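Local coordinates for beta-galactosidase (Bacillus circulans, PDB 4MAD), which probably hydrolyses terminal, non-reducing beta-D-galactose residues from beta-D-galactosides, as a glycoside hydrolase of family 35, at residues A[266-271]-A[330-335]; A[275-280]-A[337-342]. All coordinates share one frame; numbering follows the deposited sequence.

From the N terminus, the chain first winds through seven strands of the barrel and then enters helix 265-276, which supplies the first half of both contacts: 266-271 from its early turns, 275-280 from its end. The eighth strand, 281-284, follows, and helix 327-339 then runs alongside helix 265-276 in the same direction. Contact 1 closes a loop of 58 residues when 330-335 meets 266-271, and contact 2 closes one of 56 residues when 337-342 meets 275-280. The two loops cross rather than nest, as befits helices paired in this way. The centres of the two contacts lie about 11 Å apart, joined where V335 CG1 packs 3.7 Å from L276 CD1.

Contact 1: A[266-271]-A[330-335]; sequences ESVVET and YAVRKV
V269 and V335 meet through their methyl groups, and V269 is the residue that meets both A331 and V335. CG2 of V335 stands 3.9 Å from CG1 of V269 and equally far from its CG2, so a single methyl of one valine faces both branches of the other. With V269 CG1 anti to its backbone N (chi1 159°), CG2, beside that N, is the branch turned to helix 327-339, while CG1 lies alongside and reaches only V335 CG2 across this contact. The CG2 branch also reaches back one turn, to 4.2 Å from A331 CB, where the small alanine lets the valine come near the backbone: A331 O is 4.1 Å from the same methyl. On another flank V268 CG1 touches V332 CG2 at 4.3 Å, a looser apolar contact. These valines and the alanine join two helices that run roughly parallel, their local axes crossing at -25° and approaching to 9.7 Å. Helix 265-276 lies between the seventh and eighth strands of the (beta/alpha)8 barrel, and helix 327-339 follows the eighth strand, so the contact joins successive helices of the outer layer. The next shell is apolar on the barrel side, where V268 packs on F248 of strand 244-249. V335 extends the seam along the partner helix to L272 and L276, while A331 leans on A265 in the opposite direction. S267 OG bonds R263 NE just before its own helix, and R333 ties helix 327-339 to other parts of the chain, giving NE to A57 O in helix 48-58 and NH2 to P343 O.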
loop_
_atom_site.group_PDB
_atom_site.type_symbol
_atom_site.label_atom_id
_atom_site.label_comp_id
_atom_site.label_asym_id
_atom_site.label_seq_id
_atom_site.Cartn_x
_atom_site.Cartn_y
_atom_site.Cartn_z
ATOM N N GLU A 266 11.227 24.784 -1.863
ATOM C CA GLU A 266 12.567 25.309 -1.988
ATOM C C GLU A 266 13.561 24.185 -1.919
ATOM O O GLU A 266 14.470 24.093 -2.675
ATOM C CB GLU A 266 12.841 26.253 -0.848
ATOM C CG GLU A 266 12.214 27.587 -1.030
ATOM C CD GLU A 266 10.793 27.733 -0.456
ATOM O OE1 GLU A 266 10.149 26.759 -0.144
ATOM O OE2 GLU A 266 10.348 28.867 -0.328
ATOM N N SER A 267 13.328 23.309 -0.982
ATOM C CA SER A 267 14.190 22.149 -0.831
ATOM C C SER A 267 14.142 21.223 -2.050
ATOM O O SER A 267 15.123 20.887 -2.584
ATOM C CB SER A 267 13.853 21.324 0.414
ATOM O OG SER A 267 14.606 20.176 0.514
ATOM N N VAL A 268 12.953 20.930 -2.505
ATOM C CA VAL A 268 12.813 20.085 -3.647
ATOM C C VAL A 268 13.497 20.679 -4.861
ATOM O O VAL A 268 14.171 20.030 -5.558
ATOM C CB VAL A 268 11.375 19.889 -3.944
ATOM C CG1 VAL A 268 11.180 19.279 -5.263
ATOM C CG2 VAL A 268 10.811 19.059 -2.911
ATOM N N VAL A 269 13.329 21.960 -5.063
ATOM C CA VAL A 269 13.942 22.624 -6.222
ATOM C C VAL A 269 15.458 22.496 -6.174
ATOM O O VAL A 269 16.098 22.254 -7.140
ATOM C CB VAL A 269 13.523 24.081 -6.311
ATOM C CG1 VAL A 269 14.464 24.882 -7.107
ATOM C CG2 VAL A 269 12.159 24.217 -6.784
ATOM N N GLU A 270 16.030 22.610 -5.000
ATOM C CA GLU A 270 17.454 22.639 -4.964
ATOM C C GLU A 270 18.029 21.325 -5.468
ATOM O O GLU A 270 18.982 21.290 -6.189
ATOM C CB GLU A 270 17.931 22.925 -3.570
ATOM C CG GLU A 270 19.374 22.765 -3.410
ATOM C CD GLU A 270 19.945 23.548 -2.229
ATOM O OE1 GLU A 270 19.204 24.005 -1.414
ATOM O OE2 GLU A 270 21.140 23.661 -2.136
ATOM N N THR A 271 17.442 20.246 -5.018
ATOM C CA THR A 271 17.863 18.937 -5.476
ATOM C C THR A 271 17.534 18.630 -6.926
ATOM O O THR A 271 18.278 18.008 -7.580
ATOM C CB THR A 271 17.447 17.771 -4.560
ATOM O OG1 THR A 271 18.050 17.921 -3.289
ATOM C CG2 THR A 271 17.876 16.500 -5.129
ATOM N N TYR A 330 3.712 24.010 -8.789
ATOM C CA TYR A 330 4.129 25.209 -9.518
ATOM C C TYR A 330 5.639 25.417 -9.510
ATOM O O TYR A 330 6.215 25.840 -10.449
ATOM C CB TYR A 330 3.388 26.429 -9.009
ATOM C CG TYR A 330 1.928 26.381 -9.346
ATOM C CD1 TYR A 330 1.496 26.508 -10.647
ATOM C CD2 TYR A 330 0.994 26.169 -8.394
ATOM C CE1 TYR A 330 0.178 26.464 -10.960
ATOM C CE2 TYR A 330 -0.295 26.135 -8.688
ATOM C CZ TYR A 330 -0.717 26.274 -9.968
ATOM O OH TYR A 330 -2.032 26.212 -10.201
ATOM N N ALA A 331 6.245 25.130 -8.387
ATOM C CA ALA A 331 7.656 25.321 -8.220
ATOM C C ALA A 331 8.474 24.430 -9.172
ATOM O O ALA A 331 9.418 24.878 -9.775
ATOM C CB ALA A 331 8.045 25.059 -6.812
ATOM N N VAL A 332 8.075 23.174 -9.245
ATOM C CA VAL A 332 8.613 22.191 -10.139
ATOM C C VAL A 332 8.361 22.516 -11.624
ATOM O O VAL A 332 9.204 22.377 -12.441
ATOM C CB VAL A 332 8.058 20.799 -9.798
ATOM C CG1 VAL A 332 8.310 19.841 -10.858
ATOM C CG2 VAL A 332 8.606 20.330 -8.534
ATOM N N ARG A 333 7.188 23.016 -11.941
ATOM C CA ARG A 333 6.897 23.384 -13.304
ATOM C C ARG A 333 7.822 24.510 -13.739
ATOM O O ARG A 333 8.300 24.533 -14.831
ATOM C CB ARG A 333 5.476 23.805 -13.462
ATOM C CG ARG A 333 5.265 24.452 -14.756
ATOM C CD ARG A 333 3.900 24.622 -15.096
ATOM N NE ARG A 333 3.606 24.068 -16.391
ATOM C CZ ARG A 333 3.586 24.748 -17.520
ATOM N NH1 ARG A 333 3.816 26.010 -17.531
ATOM N NH2 ARG A 333 3.294 24.159 -18.624
ATOM N N LYS A 334 8.075 25.431 -12.842
ATOM C CA LYS A 334 8.944 26.558 -13.127
ATOM C C LYS A 334 10.379 26.120 -13.413
ATOM O O LYS A 334 11.025 26.656 -14.253
ATOM C CB LYS A 334 8.931 27.460 -11.932
ATOM C CG LYS A 334 9.602 28.737 -12.128
ATOM C CD LYS A 334 9.230 29.738 -11.121
ATOM C CE LYS A 334 10.155 30.874 -11.275
ATOM N NZ LYS A 334 9.870 32.004 -10.420
ATOM N N VAL A 335 10.871 25.161 -12.653
ATOM C CA VAL A 335 12.144 24.608 -12.951
ATOM C C VAL A 335 12.151 23.888 -14.289
ATOM O O VAL A 335 13.007 24.073 -15.069
ATOM C CB VAL A 335 12.621 23.654 -11.891
ATOM C CG1 VAL A 335 13.841 23.016 -12.305
ATOM C CG2 VAL A 335 12.819 24.346 -10.597
#

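Contact 2: A[275-280]-A[337-342]; sequences ILKQNG and EKYVDL
The aromatic ring of Y339 reaches across from the last turn of its helix and takes the backbone-proximal CB of L276 over one face. In this CH-pi contact CB stands almost straight above the ring centre, 4.1 Å from the centroid and 10° off the normal. It sits where helix 265-276 ends in a Schellman motif, just before barrel strand 281-284, and so ties the close of one outer helix of the (beta/alpha)8 barrel to the end of helix 327-339. In the motif, G280 N bonds I275 O and N279 N bonds L276 O, with N279 adopting positive phi. I275 O also accepts Q278 N, the two donors arriving from opposite faces of its plane. Farther along L276, CD1 lies above the CD2-CE2 edge on the same face, 3.6 Å from Y339 CD2, so the leucine follows the ring from its centre outward. With CG of Y339 beside its backbone N (chi1 -58°), the ring projects across to helix 265-276 and brings its hydroxyl to the lysine next door. The aliphatic part of K277 borders that hydroxyl, while the polar ends converge on E273. Its carboxylate is shared in two salt bridges, OE1 with K277 NZ and OE2 with K338 NZ, which brings the two NZ atoms to 4.9 Å. Y339 OH hydrogen-bonds E273 OE1 and lies 3.6 Å from K277 CG.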
loop_
_atom_site.group_PDB
_atom_site.type_symbol
_atom_site.label_atom_id
_atom_site.label_comp_id
_atom_site.label_asym_id
_atom_site.label_seq_id
_atom_site.Cartn_x
_atom_site.Cartn_y
_atom_site.Cartn_z
ATOM N N ILE A 275 20.029 17.667 -10.063
ATOM C CA ILE A 275 19.871 16.565 -10.961
ATOM C C ILE A 275 19.937 17.018 -12.402
ATOM O O ILE A 275 20.609 16.448 -13.183
ATOM C CB ILE A 275 18.527 15.867 -10.752
ATOM C CG1 ILE A 275 18.519 15.168 -9.404
ATOM C CG2 ILE A 275 18.227 14.934 -11.869
ATOM C CD1 ILE A 275 17.240 14.521 -9.029
ATOM N N LEU A 276 19.170 18.031 -12.712
ATOM C CA LEU A 276 18.983 18.459 -14.083
ATOM C C LEU A 276 20.275 19.016 -14.718
ATOM O O LEU A 276 20.515 18.836 -15.872
ATOM C CB LEU A 276 17.800 19.415 -14.183
ATOM C CG LEU A 276 16.439 18.905 -13.735
ATOM C CD1 LEU A 276 15.407 19.981 -13.807
ATOM C CD2 LEU A 276 16.061 17.784 -14.629
ATOM N N LYS A 277 21.044 19.718 -13.912
ATOM C CA LYS A 277 22.274 20.385 -14.341
ATOM C C LYS A 277 23.312 19.353 -14.767
ATOM O O LYS A 277 24.187 19.640 -15.472
ATOM C CB LYS A 277 22.819 21.304 -13.261
ATOM C CG LYS A 277 22.041 22.604 -13.046
ATOM C CD LYS A 277 22.956 23.715 -12.562
ATOM C CE LYS A 277 22.263 25.021 -12.264
ATOM N NZ LYS A 277 21.309 24.854 -11.181
ATOM N N GLN A 278 23.158 18.141 -14.295
ATOM C CA GLN A 278 24.057 17.031 -14.616
ATOM C C GLN A 278 23.537 16.263 -15.813
ATOM O O GLN A 278 23.994 15.218 -16.105
ATOM C CB GLN A 278 24.267 16.070 -13.453
ATOM C CG GLN A 278 25.027 16.610 -12.358
ATOM C CD GLN A 278 25.122 15.651 -11.203
ATOM O OE1 GLN A 278 24.302 15.681 -10.343
ATOM N NE2 GLN A 278 26.071 14.790 -11.224
ATOM N N ASN A 279 22.567 16.843 -16.475
ATOM C CA ASN A 279 21.903 16.215 -17.577
ATOM C C ASN A 279 21.197 14.942 -17.119
ATOM O O ASN A 279 21.105 13.988 -17.832
ATOM C CB ASN A 279 22.855 15.884 -18.697
ATOM C CG ASN A 279 22.161 15.801 -20.009
ATOM O OD1 ASN A 279 21.074 16.223 -20.129
ATOM N ND2 ASN A 279 22.802 15.238 -20.997
ATOM N N GLY A 280 20.746 14.971 -15.888
ATOM C CA GLY A 280 19.937 13.898 -15.347
ATOM C C GLY A 280 18.481 13.885 -15.758
ATOM O O GLY A 280 17.875 14.917 -15.920
ATOM N N GLU A 337 10.556 24.510 -16.824
ATOM C CA GLU A 337 10.529 25.489 -17.877
ATOM C C GLU A 337 11.924 25.988 -18.259
ATOM O O GLU A 337 12.134 26.344 -19.351
ATOM C CB GLU A 337 9.580 26.623 -17.553
ATOM C CG GLU A 337 8.164 26.247 -17.591
ATOM C CD GLU A 337 7.241 27.453 -17.555
ATOM O OE1 GLU A 337 7.170 28.104 -16.526
ATOM O OE2 GLU A 337 6.614 27.767 -18.581
ATOM N N LYS A 338 12.857 26.004 -17.342
ATOM C CA LYS A 338 14.241 26.305 -17.659
ATOM C C LYS A 338 14.902 25.300 -18.582
ATOM O O LYS A 338 15.852 25.608 -19.206
ATOM C CB LYS A 338 15.095 26.416 -16.430
ATOM C CG LYS A 338 14.741 27.479 -15.558
ATOM C CD LYS A 338 15.515 27.426 -14.275
ATOM C CE LYS A 338 16.987 27.441 -14.456
ATOM N NZ LYS A 338 17.720 27.531 -13.136
ATOM N N TYR A 339 14.419 24.079 -18.570
ATOM C CA TYR A 339 15.073 22.975 -19.234
ATOM C C TYR A 339 14.319 22.334 -20.399
ATOM O O TYR A 339 14.882 21.642 -21.157
ATOM C CB TYR A 339 15.498 21.931 -18.233
ATOM C CG TYR A 339 16.425 22.458 -17.176
ATOM C CD1 TYR A 339 17.760 22.584 -17.412
ATOM C CD2 TYR A 339 15.967 22.819 -15.950
ATOM C CE1 TYR A 339 18.585 23.041 -16.480
ATOM C CE2 TYR A 339 16.779 23.297 -15.017
ATOM C CZ TYR A 339 18.115 23.408 -15.285
ATOM O OH TYR A 339 18.981 23.898 -14.361
ATOM N N VAL A 340 13.041 22.572 -20.509
ATOM C CA VAL A 340 12.271 22.133 -21.643
ATOM C C VAL A 340 11.228 23.161 -21.974
ATOM O O VAL A 340 10.725 23.797 -21.128
ATOM C CB VAL A 340 11.597 20.753 -21.441
ATOM C CG1 VAL A 340 12.609 19.696 -21.410
ATOM C CG2 VAL A 340 10.831 20.721 -20.215
ATOM N N ASP A 341 10.924 23.327 -23.239
ATOM C CA ASP A 341 9.905 24.302 -23.612
ATOM C C ASP A 341 8.529 23.688 -23.376
ATOM O O ASP A 341 8.306 22.582 -23.742
ATOM C CB ASP A 341 10.095 24.770 -25.054
ATOM C CG ASP A 341 11.337 25.680 -25.221
ATOM O OD1 ASP A 341 11.857 26.215 -24.244
ATOM O OD2 ASP A 341 11.788 25.848 -26.339
ATOM N N LEU A 342 7.643 24.403 -22.722
ATOM C CA LEU A 342 6.323 23.896 -22.403
ATOM C C LEU A 342 5.209 24.823 -22.851
ATOM O O LEU A 342 5.368 26.002 -22.868
ATOM C CB LEU A 342 6.156 23.708 -20.895
ATOM C CG LEU A 342 7.200 22.910 -20.142
ATOM C CD1 LEU A 342 7.019 22.990 -18.696
ATOM C CD2 LEU A 342 7.104 21.527 -20.575
#